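Local coordinates for hypothetical protein PA2201 (Pseudomonas aeruginosa, PDB 2FEF) that is of unknown function but probably belongs to the immunity proteins that protect bacteria against PoNe-type DNase toxins, at residues 8-13 and 104-109; 44-49 and 84-89; 218-223 and 271-276; 223-228 and 257-262. One frame throughout, in Å; residues are numbered along the deposited sequence.

Contact 1. Residues 8-13 and 104-109. With EDO (1,2-ethanediol), chain D.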
loop_
_atom_site.group_PDB
_atom_site.type_symbol
_atom_site.label_atom_id
_atom_site.label_comp_id
_atom_site.label_asym_id
_atom_site.label_seq_id
_atom_site.Cartn_x
_atom_site.Cartn_y
_atom_site.Cartn_z
ATOM N N LEU B 8 -10.586 -15.500 17.539
ATOM C CA LEU B 8 -9.402 -14.823 16.998
ATOM C C LEU B 8 -8.723 -14.068 18.115
ATOM O O LEU B 8 -9.376 -13.312 18.835
ATOM C CB LEU B 8 -9.761 -13.868 15.866
ATOM C CG LEU B 8 -10.504 -14.496 14.666
ATOM C CD1 LEU B 8 -10.899 -13.384 13.746
ATOM C CD2 LEU B 8 -9.625 -15.497 13.937
ATOM N N ASP B 9 -7.426 -14.299 18.255
ATOM C CA ASP B 9 -6.681 -13.744 19.379
ATOM C C ASP B 9 -6.036 -12.393 19.177
ATOM O O ASP B 9 -5.707 -11.719 20.170
ATOM C CB ASP B 9 -5.663 -14.769 19.892
ATOM C CG ASP B 9 -6.352 -15.950 20.591
ATOM O OD1 ASP B 9 -7.492 -15.779 21.047
ATOM O OD2 ASP B 9 -5.775 -17.048 20.651
ATOM N N ASN B 10 -5.838 -11.969 17.929
ATOM C CA ASN B 10 -5.090 -10.715 17.730
ATOM C C ASN B 10 -5.875 -9.504 18.247
ATOM O O ASN B 10 -7.107 -9.525 18.256
ATOM C CB ASN B 10 -4.767 -10.511 16.250
ATOM C CG ASN B 10 -5.890 -9.791 15.503
ATOM O OD1 ASN B 10 -5.938 -8.563 15.455
ATOM N ND2 ASN B 10 -6.759 -10.546 14.910
ATOM N N ARG B 11 -5.154 -8.466 18.670
ATOM C CA ARG B 11 -5.755 -7.172 18.985
ATOM C C ARG B 11 -4.964 -6.093 18.247
ATOM O O ARG B 11 -4.372 -5.162 18.838
ATOM C CB ARG B 11 -5.787 -6.936 20.504
ATOM C CG ARG B 11 -6.671 -7.935 21.308
ATOM C CD ARG B 11 -8.165 -7.948 20.866
ATOM N NE ARG B 11 -8.978 -8.913 21.653
ATOM C CZ ARG B 11 -9.321 -10.138 21.238
ATOM N NH1 ARG B 11 -8.964 -10.581 20.015
ATOM N NH2 ARG B 11 -10.037 -10.926 22.044
ATOM N N LEU B 12 -4.925 -6.235 16.926
ATOM C CA LEU B 12 -4.042 -5.430 16.107
ATOM C C LEU B 12 -4.432 -3.954 16.129
ATOM O O LEU B 12 -3.547 -3.076 16.160
ATOM C CB LEU B 12 -4.015 -5.957 14.645
ATOM C CG LEU B 12 -3.215 -5.165 13.576
ATOM C CD1 LEU B 12 -1.710 -4.984 13.891
ATOM C CD2 LEU B 12 -3.452 -5.788 12.190
ATOM N N ALA B 13 -5.730 -3.663 16.058
ATOM C CA ALA B 13 -6.151 -2.249 15.962
ATOM C C ALA B 13 -5.726 -1.468 17.216
ATOM O O ALA B 13 -5.310 -0.315 17.106
ATOM C CB ALA B 13 -7.639 -2.098 15.711
ATOM N N TYR B 104 5.682 -8.913 19.451
ATOM C CA TYR B 104 5.690 -10.361 19.306
ATOM C C TYR B 104 4.330 -11.007 19.644
ATOM O O TYR B 104 3.877 -11.922 18.948
ATOM C CB TYR B 104 6.796 -10.994 20.184
ATOM C CG TYR B 104 6.757 -12.511 20.060
ATOM C CD1 TYR B 104 7.319 -13.171 18.939
ATOM C CD2 TYR B 104 6.079 -13.277 21.004
ATOM C CE1 TYR B 104 7.206 -14.567 18.799
ATOM C CE2 TYR B 104 5.965 -14.671 20.873
ATOM C CZ TYR B 104 6.544 -15.302 19.798
ATOM O OH TYR B 104 6.416 -16.666 19.727
ATOM N N LEU B 105 3.660 -10.506 20.670
ATOM C CA LEU B 105 2.363 -11.104 21.037
ATOM C C LEU B 105 1.381 -11.007 19.883
ATOM O O LEU B 105 0.616 -11.949 19.649
ATOM C CB LEU B 105 1.767 -10.458 22.286
ATOM C CG LEU B 105 2.508 -10.709 23.603
ATOM C CD1 LEU B 105 1.665 -10.150 24.726
ATOM C CD2 LEU B 105 2.830 -12.199 23.846
ATOM N N GLU B 106 1.428 -9.888 19.150
ATOM C CA GLU B 106 0.508 -9.698 18.010
ATOM C C GLU B 106 0.972 -10.387 16.755
ATOM O O GLU B 106 0.145 -10.842 15.939
ATOM C CB GLU B 106 0.274 -8.214 17.730
ATOM C CG GLU B 106 -0.439 -7.496 18.883
ATOM C CD GLU B 106 -1.768 -8.149 19.178
ATOM O OE1 GLU B 106 -2.449 -8.575 18.214
ATOM O OE2 GLU B 106 -2.140 -8.236 20.357
ATOM N N THR B 107 2.283 -10.459 16.583
ATOM C CA THR B 107 2.850 -11.214 15.462
ATOM C C THR B 107 2.416 -12.688 15.590
ATOM O O THR B 107 1.862 -13.278 14.642
ATOM C CB THR B 107 4.363 -11.146 15.462
ATOM O OG1 THR B 107 4.782 -9.770 15.536
ATOM C CG2 THR B 107 4.945 -11.849 14.221
ATOM N N ALA B 108 2.643 -13.266 16.764
ATOM C CA ALA B 108 2.193 -14.630 17.042
ATOM C C ALA B 108 0.673 -14.789 16.877
ATOM O O ALA B 108 0.214 -15.775 16.273
ATOM C CB ALA B 108 2.641 -15.053 18.446
ATOM N N ALA B 109 -0.109 -13.825 17.381
ATOM C CA ALA B 109 -1.581 -13.893 17.267
ATOM C C ALA B 109 -2.000 -13.837 15.812
ATOM O O ALA B 109 -2.879 -14.551 15.407
ATOM C CB ALA B 109 -2.227 -12.753 18.009
HETATM C C1 EDO D . -10.381 -9.277 13.633
HETATM O O1 EDO D . -9.479 -9.642 14.690
HETATM C C2 EDO D . -11.247 -8.077 14.023
HETATM O O2 EDO D . -11.727 -8.263 15.368
HETATM O O HOH W 1 -3.367 -10.796 21.200
#
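Asp9 and Ala109 touch through Asp9 C and the methyl CB of Ala109, 4.0 Å apart, where the N-terminal loop runs past helix 97-127. Asp9 O accepts a hydrogen bond from a water at 2.7 Å, and the same water donates to Glu106 OE2 at 3.0 Å, bridging loop backbone and helix side chain. Asn10 comes next, its CA set against Ala109 CB at 3.5 Å. Its CG stands in the crowded position between backbone N and carbonyl carbon (chi1 87°), and the carboxamide leads away from helix 97-127. OD1 of Asn10 is gripped twice: Leu12 N donates to it at 2.9 Å in the carbonyl plane, closing an Asx turn, and Tyr58 OH is its second partner. ND2 donates to an ethanediol, probably a crystallisation additive. Arg11, the N-cap of helix 12-20, supplies the direct polar link: its N donates to Glu106 OE1 at 2.7 Å (155°), meeting the carboxylate on its syn side. A carboxylate so close to a helix start is probably favoured in its charged form. The guanidinium of Arg11 turns back edge-on to its own loop, NH1 donating to Leu8 O (3.0 Å) and Asn10 O (2.8 Å). Helix 97-127 takes a second hold through Asp113, whose two oxygens bond Asp9 N and Asn10 N; Trp76 of helix 66-93 packs on Asn10, and Ala15 and Trp19 of helix 12-20 touch Glu106.

Contact 2. Residues 44-49 and 84-89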
loop_
_atom_site.group_PDB
_atom_site.type_symbol
_atom_site.label_atom_id
_atom_site.label_comp_id
_atom_site.label_asym_id
_atom_site.label_seq_id
_atom_site.Cartn_x
_atom_site.Cartn_y
_atom_site.Cartn_z
ATOM N N GLU B 44 6.205 2.462 6.509
ATOM C CA GLU B 44 5.594 1.582 5.486
ATOM C C GLU B 44 4.914 0.352 6.065
ATOM O O GLU B 44 3.811 -0.022 5.637
ATOM C CB GLU B 44 6.632 1.128 4.447
ATOM C CG GLU B 44 7.085 2.224 3.501
ATOM C CD GLU B 44 8.331 1.800 2.689
ATOM O OE1 GLU B 44 8.887 0.686 2.920
ATOM O OE2 GLU B 44 8.778 2.599 1.873
ATOM N N LEU B 45 5.568 -0.305 7.010
ATOM C CA LEU B 45 5.007 -1.539 7.614
ATOM C C LEU B 45 3.808 -1.204 8.475
ATOM O O LEU B 45 2.792 -1.904 8.463
ATOM C CB LEU B 45 6.075 -2.265 8.458
ATOM C CG LEU B 45 7.136 -2.977 7.596
ATOM C CD1 LEU B 45 8.398 -3.182 8.454
ATOM C CD2 LEU B 45 6.571 -4.306 7.083
ATOM N N ILE B 46 3.922 -0.121 9.225
ATOM C CA ILE B 46 2.803 0.331 10.056
ATOM C C ILE B 46 1.592 0.706 9.154
ATOM O O ILE B 46 0.447 0.345 9.467
ATOM C CB ILE B 46 3.235 1.522 10.900
ATOM C CG1 ILE B 46 4.244 1.078 11.994
ATOM C CG2 ILE B 46 2.002 2.214 11.538
ATOM C CD1 ILE B 46 3.605 0.399 13.224
ATOM N N ALA B 47 1.848 1.446 8.075
ATOM C CA ALA B 47 0.787 1.810 7.097
ATOM C C ALA B 47 0.136 0.574 6.465
ATOM O O ALA B 47 -1.080 0.540 6.293
ATOM C CB ALA B 47 1.321 2.760 6.002
ATOM N N ALA B 48 0.929 -0.441 6.146
ATOM C CA ALA B 48 0.401 -1.702 5.576
ATOM C C ALA B 48 -0.527 -2.419 6.586
ATOM O O ALA B 48 -1.596 -2.918 6.254
ATOM C CB ALA B 48 1.576 -2.623 5.176
ATOM N N LEU B 49 -0.087 -2.497 7.825
ATOM C CA LEU B 49 -0.871 -3.145 8.875
ATOM C C LEU B 49 -2.065 -2.293 9.232
ATOM O O LEU B 49 -3.125 -2.821 9.538
ATOM C CB LEU B 49 0.002 -3.391 10.127
ATOM C CG LEU B 49 1.065 -4.484 9.967
ATOM C CD1 LEU B 49 2.147 -4.351 11.005
ATOM C CD2 LEU B 49 0.425 -5.853 10.076
ATOM N N SER B 84 5.729 -9.914 11.322
ATOM C CA SER B 84 7.094 -10.473 11.516
ATOM C C SER B 84 8.217 -9.486 11.081
ATOM O O SER B 84 9.243 -9.400 11.737
ATOM C CB SER B 84 7.243 -11.806 10.757
ATOM O OG SER B 84 6.573 -12.842 11.477
ATOM N N THR B 85 8.022 -8.800 9.951
ATOM C CA THR B 85 9.009 -7.814 9.466
ATOM C C THR B 85 9.049 -6.638 10.409
ATOM O O THR B 85 10.112 -6.167 10.757
ATOM C CB THR B 85 8.747 -7.405 8.001
ATOM O OG1 THR B 85 8.554 -8.596 7.224
ATOM C CG2 THR B 85 9.917 -6.625 7.453
ATOM N N LEU B 86 7.895 -6.207 10.897
ATOM C CA LEU B 86 7.879 -5.140 11.905
ATOM C C LEU B 86 8.720 -5.537 13.108
ATOM O O LEU B 86 9.516 -4.735 13.616
ATOM C CB LEU B 86 6.430 -4.838 12.346
ATOM C CG LEU B 86 6.311 -3.487 13.073
ATOM C CD1 LEU B 86 6.376 -2.296 12.132
ATOM C CD2 LEU B 86 5.000 -3.437 13.902
ATOM N N LEU B 87 8.542 -6.781 13.576
ATOM C CA LEU B 87 9.318 -7.256 14.739
ATOM C C LEU B 87 10.821 -7.181 14.434
ATOM O O LEU B 87 11.596 -6.646 15.218
ATOM C CB LEU B 87 8.892 -8.692 15.121
ATOM C CG LEU B 87 9.672 -9.296 16.318
ATOM C CD1 LEU B 87 9.619 -8.420 17.511
ATOM C CD2 LEU B 87 9.069 -10.663 16.626
ATOM N N LEU B 88 11.213 -7.697 13.281
ATOM C CA LEU B 88 12.603 -7.633 12.854
ATOM C C LEU B 88 13.143 -6.199 12.831
ATOM O O LEU B 88 14.209 -5.926 13.377
ATOM C CB LEU B 88 12.757 -8.335 11.483
ATOM C CG LEU B 88 14.192 -8.291 10.946
ATOM C CD1 LEU B 88 15.167 -9.065 11.867
ATOM C CD2 LEU B 88 14.211 -8.802 9.522
ATOM N N LYS B 89 12.419 -5.274 12.206
ATOM C CA LYS B 89 12.856 -3.885 12.199
ATOM C C LYS B 89 13.014 -3.320 13.620
ATOM O O LYS B 89 13.931 -2.535 13.906
ATOM C CB LYS B 89 11.833 -3.063 11.421
ATOM C CG LYS B 89 11.821 -3.441 9.941
ATOM C CD LYS B 89 13.058 -2.876 9.224
ATOM C CE LYS B 89 13.239 -3.584 7.890
ATOM N NZ LYS B 89 14.503 -3.078 7.258
#
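Thr85 and Leu45 cross at about a right angle, methyl against methyl: Thr85 CG2 lies 3.9 Å from Leu45 CD1, while Leu45 CD2 reaches Thr85 CB. The hydroxyl of Thr85 takes no part in this touch, being directed to the backbone oxygen of Tyr251. Leu86 follows and is the wedge of the contact. Its CG is anti to the backbone N (chi1 -163°), and its two methyls fit among three side chains of helix 35-54. CD1 of Leu86 comes to 3.7 Å from Leu45 CB and 4.0 Å from Ile46 CG1; CD2 of Leu86 faces Ile46 CD1 at 4.1 Å and Leu49 CD1 at 4.2 Å. Lys89, one turn past Thr85, adds its aliphatic part, CG touching Leu45 CD1 at 3.7 Å, again with the chains crossing at about a right angle. Leu45 CD1 thus touches both Thr85 and Lys89, one turn apart on the facing helix, and the lysine NZ continues to a salt bridge with Asp41. The two short segments run nearly antiparallel, at 153°, with axes 10.0 Å apart, in an all-helical bundle where they meet through aliphatic carbons. Helix 12-20 packs beside the seam, its Trp19 touching both Ile46 and Leu86, and helix 97-127 backs Leu86 with Ile103. Helix 35-54 also meets other copies of the protein: Glu44 forms a salt bridge with Arg43 of the second subunit.

Contact 3. Residues 218-223 and 271-276; sequences DAQALA and DGVLRA
The carboxamide of Gln220 meets Val273 through its oxygen, OE1 lying 3.3 Å from Val273 CG2, with the two side chains crossing at about a right angle. CG is anti to the backbone N (chi1 177°), and chi2 (61°) bends CD toward Val273. Two other flat groups, both from 271-276, pair with each other: the guanidinium of Arg275 takes Asp271 side-on, with the carboxylate carbon at its edge and in its plane. NE of Arg275 donates to Asp271 OD1 at 3.0 Å, on the syn side and 34° out of the carboxylate plane, while NH2 reaches the syn lone pair of Asp271 OD2 at 3.2 Å. OD2 also bonds Tyr280 OH, and Arg275 NH2 has a second salt bridge, to Asp286 of helix 282-292. In this all-helical domain, of a kind found in PoNe immunity proteins, the contact joins the loop leading into helix 223-234 to the short, weakly bonded helix 272-275. An Asx turn opens segment 218-223, Gln220 N donating to Asp218 OD1 at 2.9 Å from above the carboxylate plane. Leu274 carries the buried side of the join: CD1 rests 3.8 Å from Ala219 CB, and CD2 lies 3.5 Å from Ala219 O and 3.6 Å from Ala223 N. On the more exposed side, Val273 CG1 sits 4.0 Å from Ala219 CB. Leu222 touches Leu274 CD2 through its CB and packs on Phe210, Val260, Leu263 and Trp269.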
loop_
_atom_site.group_PDB
_atom_site.type_symbol
_atom_site.label_atom_id
_atom_site.label_comp_id
_atom_site.label_asym_id
_atom_site.label_seq_id
_atom_site.Cartn_x
_atom_site.Cartn_y
_atom_site.Cartn_z
ATOM N N ASP B 218 28.910 -25.763 27.514
ATOM C CA ASP B 218 29.843 -24.862 26.868
ATOM C C ASP B 218 29.183 -24.195 25.670
ATOM O O ASP B 218 28.728 -24.858 24.729
ATOM C CB ASP B 218 31.147 -25.572 26.467
ATOM C CG ASP B 218 32.345 -24.636 26.486
ATOM O OD1 ASP B 218 32.157 -23.402 26.284
ATOM O OD2 ASP B 218 33.480 -25.125 26.721
ATOM N N ALA B 219 29.122 -22.872 25.735
ATOM C CA ALA B 219 28.640 -22.063 24.621
ATOM C C ALA B 219 29.666 -22.093 23.479
ATOM O O ALA B 219 29.324 -21.806 22.347
ATOM C CB ALA B 219 28.418 -20.646 25.104
ATOM N N GLN B 220 30.922 -22.463 23.788
ATOM C CA GLN B 220 31.999 -22.524 22.781
ATOM C C GLN B 220 31.628 -23.398 21.565
ATOM O O GLN B 220 32.140 -23.200 20.454
ATOM C CB GLN B 220 33.320 -23.002 23.409
ATOM C CG GLN B 220 34.469 -23.153 22.392
ATOM C CD GLN B 220 34.832 -21.840 21.687
ATOM O OE1 GLN B 220 34.775 -20.756 22.281
ATOM N NE2 GLN B 220 35.211 -21.942 20.410
ATOM N N ALA B 221 30.724 -24.347 21.788
ATOM C CA ALA B 221 30.236 -25.241 20.772
ATOM C C ALA B 221 29.567 -24.491 19.608
ATOM O O ALA B 221 29.489 -25.019 18.495
ATOM C CB ALA B 221 29.243 -26.255 21.404
ATOM N N LEU B 222 29.115 -23.258 19.862
ATOM C CA LEU B 222 28.400 -22.459 18.861
ATOM C C LEU B 222 29.197 -21.266 18.354
ATOM O O LEU B 222 28.746 -20.554 17.448
ATOM C CB LEU B 222 27.044 -22.006 19.415
ATOM C CG LEU B 222 26.044 -23.162 19.569
ATOM C CD1 LEU B 222 24.737 -22.719 20.271
ATOM C CD2 LEU B 222 25.695 -23.846 18.222
ATOM N N ALA B 223 30.384 -21.051 18.923
ATOM C CA ALA B 223 31.201 -19.923 18.483
ATOM C C ALA B 223 31.670 -20.039 17.004
ATOM O O ALA B 223 31.534 -19.072 16.252
ATOM C CB ALA B 223 32.365 -19.640 19.459
ATOM N N ASP B 271 27.328 -17.529 28.295
ATOM C CA ASP B 271 27.372 -17.264 26.860
ATOM C C ASP B 271 28.392 -16.190 26.524
ATOM O O ASP B 271 28.366 -15.638 25.445
ATOM C CB ASP B 271 25.980 -16.891 26.324
ATOM C CG ASP B 271 25.467 -15.578 26.893
ATOM O OD1 ASP B 271 26.209 -14.935 27.705
ATOM O OD2 ASP B 271 24.374 -15.162 26.482
ATOM N N GLY B 272 29.316 -15.908 27.452
ATOM C CA GLY B 272 30.243 -14.806 27.249
ATOM C C GLY B 272 31.003 -14.846 25.925
ATOM O O GLY B 272 31.152 -13.819 25.254
ATOM N N VAL B 273 31.486 -16.016 25.537
ATOM C CA VAL B 273 32.222 -16.153 24.277
ATOM C C VAL B 273 31.373 -15.705 23.063
ATOM O O VAL B 273 31.894 -15.117 22.098
ATOM C CB VAL B 273 32.797 -17.590 24.095
ATOM C CG1 VAL B 273 31.715 -18.647 23.899
ATOM C CG2 VAL B 273 33.850 -17.620 22.976
ATOM N N LEU B 274 30.065 -15.901 23.164
ATOM C CA LEU B 274 29.196 -15.573 22.036
ATOM C C LEU B 274 28.841 -14.082 21.938
ATOM O O LEU B 274 28.438 -13.591 20.875
ATOM C CB LEU B 274 27.931 -16.425 22.099
ATOM C CG LEU B 274 28.149 -17.931 22.271
ATOM C CD1 LEU B 274 26.794 -18.572 22.353
ATOM C CD2 LEU B 274 28.990 -18.516 21.122
ATOM N N ARG B 275 28.983 -13.357 23.043
ATOM C CA ARG B 275 28.621 -11.928 23.067
ATOM C C ARG B 275 29.556 -11.053 22.240
ATOM O O ARG B 275 29.214 -9.908 21.908
ATOM C CB ARG B 275 28.550 -11.425 24.517
ATOM C CG ARG B 275 27.432 -12.132 25.221
ATOM C CD ARG B 275 26.854 -11.359 26.345
ATOM N NE ARG B 275 25.738 -12.119 26.869
ATOM C CZ ARG B 275 24.680 -11.600 27.471
ATOM N NH1 ARG B 275 24.576 -10.286 27.621
ATOM N NH2 ARG B 275 23.703 -12.416 27.889
ATOM N N ALA B 276 30.732 -11.573 21.919
ATOM C CA ALA B 276 31.645 -10.898 20.987
ATOM C C ALA B 276 31.011 -10.742 19.612
ATOM O O ALA B 276 31.409 -9.847 18.848
ATOM C CB ALA B 276 32.949 -11.663 20.885
#

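Contact 4. Residues 223-228 and 257-262; sequences APYLQS and AMEVSA
Glu259 OE2 is gripped by two phenols, Tyr225 OH and Tyr230 OH, both on helix 223-234. The bond from Tyr225 OH, 2.6 Å long, links two nearly antiparallel helices of the all-helical C-terminal domain; the short segments run at 157° with axes 11.0 Å apart. With Tyr225 CG anti to its backbone N (chi1 180°), the two side chains reach tip to tip, the tyrosine ring standing almost perpendicular to the carboxylate (88°). OE2 lies in the plane of the ring at its edge, and the hydroxyl meets it on the anti side. The other oxygen, Glu259 OE1, accepts from Val260 N at 3.0 Å, so both carboxylate oxygens are engaged and the buried group is fixed in rotation. Several donors around a buried carboxylate would tend to stabilise its charge. Beside this polar pair, Val260 CG2 packs against the ring edge, 3.6 Å from Tyr225 CD2, the side chains sliding past each other in opposite directions. Leu226 touches both methyls of Val260, CD2 at 3.9 Å from Val260 CG2 and CD1 at 4.1 Å from Val260 CG1; Leu274 of helix 272-275 touches both residues. Leu226 also borders Ala257, the N-cap of helix 258-267, although the modelled spacing is doubtful. One turn along that helix, Ser261 turns its side chain back on the cap: Ala257 O accepts from both Ser261 N at 3.1 Å and Ser261 OG at 2.8 Å.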
loop_
_atom_site.group_PDB
_atom_site.type_symbol
_atom_site.label_atom_id
_atom_site.label_comp_id
_atom_site.label_asym_id
_atom_site.label_seq_id
_atom_site.Cartn_x
_atom_site.Cartn_y
_atom_site.Cartn_z
ATOM N N ALA B 223 30.384 -21.051 18.923
ATOM C CA ALA B 223 31.201 -19.923 18.483
ATOM C C ALA B 223 31.670 -20.039 17.004
ATOM O O ALA B 223 31.534 -19.072 16.252
ATOM C CB ALA B 223 32.365 -19.640 19.459
ATOM N N PRO B 224 32.195 -21.213 16.570
ATOM C CA PRO B 224 32.510 -21.381 15.139
ATOM C C PRO B 224 31.301 -21.188 14.208
ATOM O O PRO B 224 31.452 -20.595 13.136
ATOM C CB PRO B 224 33.043 -22.823 15.066
ATOM C CG PRO B 224 33.692 -23.024 16.428
ATOM C CD PRO B 224 32.633 -22.398 17.338
ATOM N N TYR B 225 30.130 -21.648 14.634
ATOM C CA TYR B 225 28.877 -21.425 13.904
ATOM C C TYR B 225 28.568 -19.940 13.704
ATOM O O TYR B 225 28.254 -19.524 12.580
ATOM C CB TYR B 225 27.706 -22.153 14.591
ATOM C CG TYR B 225 26.361 -21.968 13.892
ATOM C CD1 TYR B 225 26.012 -22.755 12.807
ATOM C CD2 TYR B 225 25.429 -20.995 14.352
ATOM C CE1 TYR B 225 24.762 -22.591 12.177
ATOM C CE2 TYR B 225 24.179 -20.830 13.734
ATOM C CZ TYR B 225 23.859 -21.638 12.644
ATOM O OH TYR B 225 22.628 -21.463 12.013
ATOM N N LEU B 226 28.652 -19.141 14.777
ATOM C CA LEU B 226 28.443 -17.701 14.655
ATOM C C LEU B 226 29.470 -17.025 13.741
ATOM O O LEU B 226 29.123 -16.108 12.997
ATOM C CB LEU B 226 28.489 -17.003 16.028
ATOM C CG LEU B 226 27.253 -17.056 16.911
ATOM C CD1 LEU B 226 27.489 -16.330 18.215
ATOM C CD2 LEU B 226 26.057 -16.433 16.155
ATOM N N GLN B 227 30.737 -17.431 13.832
ATOM C CA GLN B 227 31.784 -16.838 12.996
ATOM C C GLN B 227 31.578 -17.153 11.523
ATOM O O GLN B 227 31.647 -16.255 10.683
ATOM C CB GLN B 227 33.187 -17.301 13.430
ATOM C CG GLN B 227 34.378 -16.737 12.558
ATOM C CD GLN B 227 34.469 -15.216 12.567
ATOM O OE1 GLN B 227 33.916 -14.557 13.449
ATOM N NE2 GLN B 227 35.157 -14.649 11.569
ATOM N N SER B 228 31.329 -18.428 11.215
ATOM C CA SER B 228 31.272 -18.869 9.837
ATOM C C SER B 228 29.918 -18.608 9.179
ATOM O O SER B 228 29.875 -18.190 8.018
ATOM C CB SER B 228 31.665 -20.343 9.729
ATOM O OG SER B 228 30.586 -21.196 10.065
ATOM N N ALA B 257 21.475 -13.971 14.695
ATOM C CA ALA B 257 21.564 -15.363 15.107
ATOM C C ALA B 257 20.563 -15.636 16.212
ATOM O O ALA B 257 20.937 -15.866 17.359
ATOM C CB ALA B 257 23.009 -15.683 15.611
HETATM N N MSE B 258 19.286 -15.657 15.842
HETATM C CA MSE B 258 18.162 -15.849 16.775
HETATM C C MSE B 258 18.184 -17.228 17.364
HETATM O O MSE B 258 17.793 -17.412 18.514
HETATM C CB MSE B 258 16.859 -15.776 15.957
HETATM C CG MSE B 258 16.627 -14.424 15.507
HETATM SE SE MSE B 258 14.902 -14.427 14.555
HETATM C CE MSE B 258 14.989 -12.530 14.250
ATOM N N GLU B 259 18.623 -18.203 16.563
ATOM C CA GLU B 259 18.693 -19.579 17.029
ATOM C C GLU B 259 19.737 -19.749 18.160
ATOM O O GLU B 259 19.426 -20.324 19.199
ATOM C CB GLU B 259 18.904 -20.580 15.882
ATOM C CG GLU B 259 20.301 -20.747 15.217
ATOM C CD GLU B 259 20.802 -19.543 14.456
ATOM O OE1 GLU B 259 20.911 -18.457 15.072
ATOM O OE2 GLU B 259 21.203 -19.675 13.279
ATOM N N VAL B 260 20.939 -19.243 17.939
ATOM C CA VAL B 260 22.022 -19.318 18.958
ATOM C C VAL B 260 21.604 -18.562 20.233
ATOM O O VAL B 260 21.792 -19.049 21.362
ATOM C CB VAL B 260 23.364 -18.766 18.417
ATOM C CG1 VAL B 260 24.509 -18.906 19.463
ATOM C CG2 VAL B 260 23.756 -19.473 17.136
ATOM N N SER B 261 21.059 -17.364 20.053
ATOM C CA SER B 261 20.617 -16.573 21.211
ATOM C C SER B 261 19.521 -17.310 21.995
ATOM O O SER B 261 19.604 -17.391 23.229
ATOM C CB SER B 261 20.168 -15.167 20.782
ATOM O OG SER B 261 21.142 -14.605 19.878
ATOM N N ALA B 262 18.529 -17.886 21.291
ATOM C CA ALA B 262 17.454 -18.623 21.982
ATOM C C ALA B 262 18.005 -19.873 22.668
ATOM O O ALA B 262 17.598 -20.223 23.778
ATOM C CB ALA B 262 16.318 -18.957 21.009
#

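Contacts 1 and 2 belong to the N-terminal helical region, contacts 3 and 4 to the C-terminal one, and along the chain the first pair closes before the second opens. Contact 2 falls within the span bridged by contact 1; their centres are 13 Å apart, and Thr107 and Ser84 join helices 97-127 and 66-93 between them. Contacts 3 and 4 are closer still, 8 Å between centres: they share Ala223, and Leu274 packs on Val260 and Leu226, so that their buried side chains meet. Centres of contacts 1 and 3 lie 34 Å apart on opposite sides of the chain's centre. Contacts 2 and 4 meet at Leu88 and Met258, present as selenomethionine, so the two helical regions pack directly together.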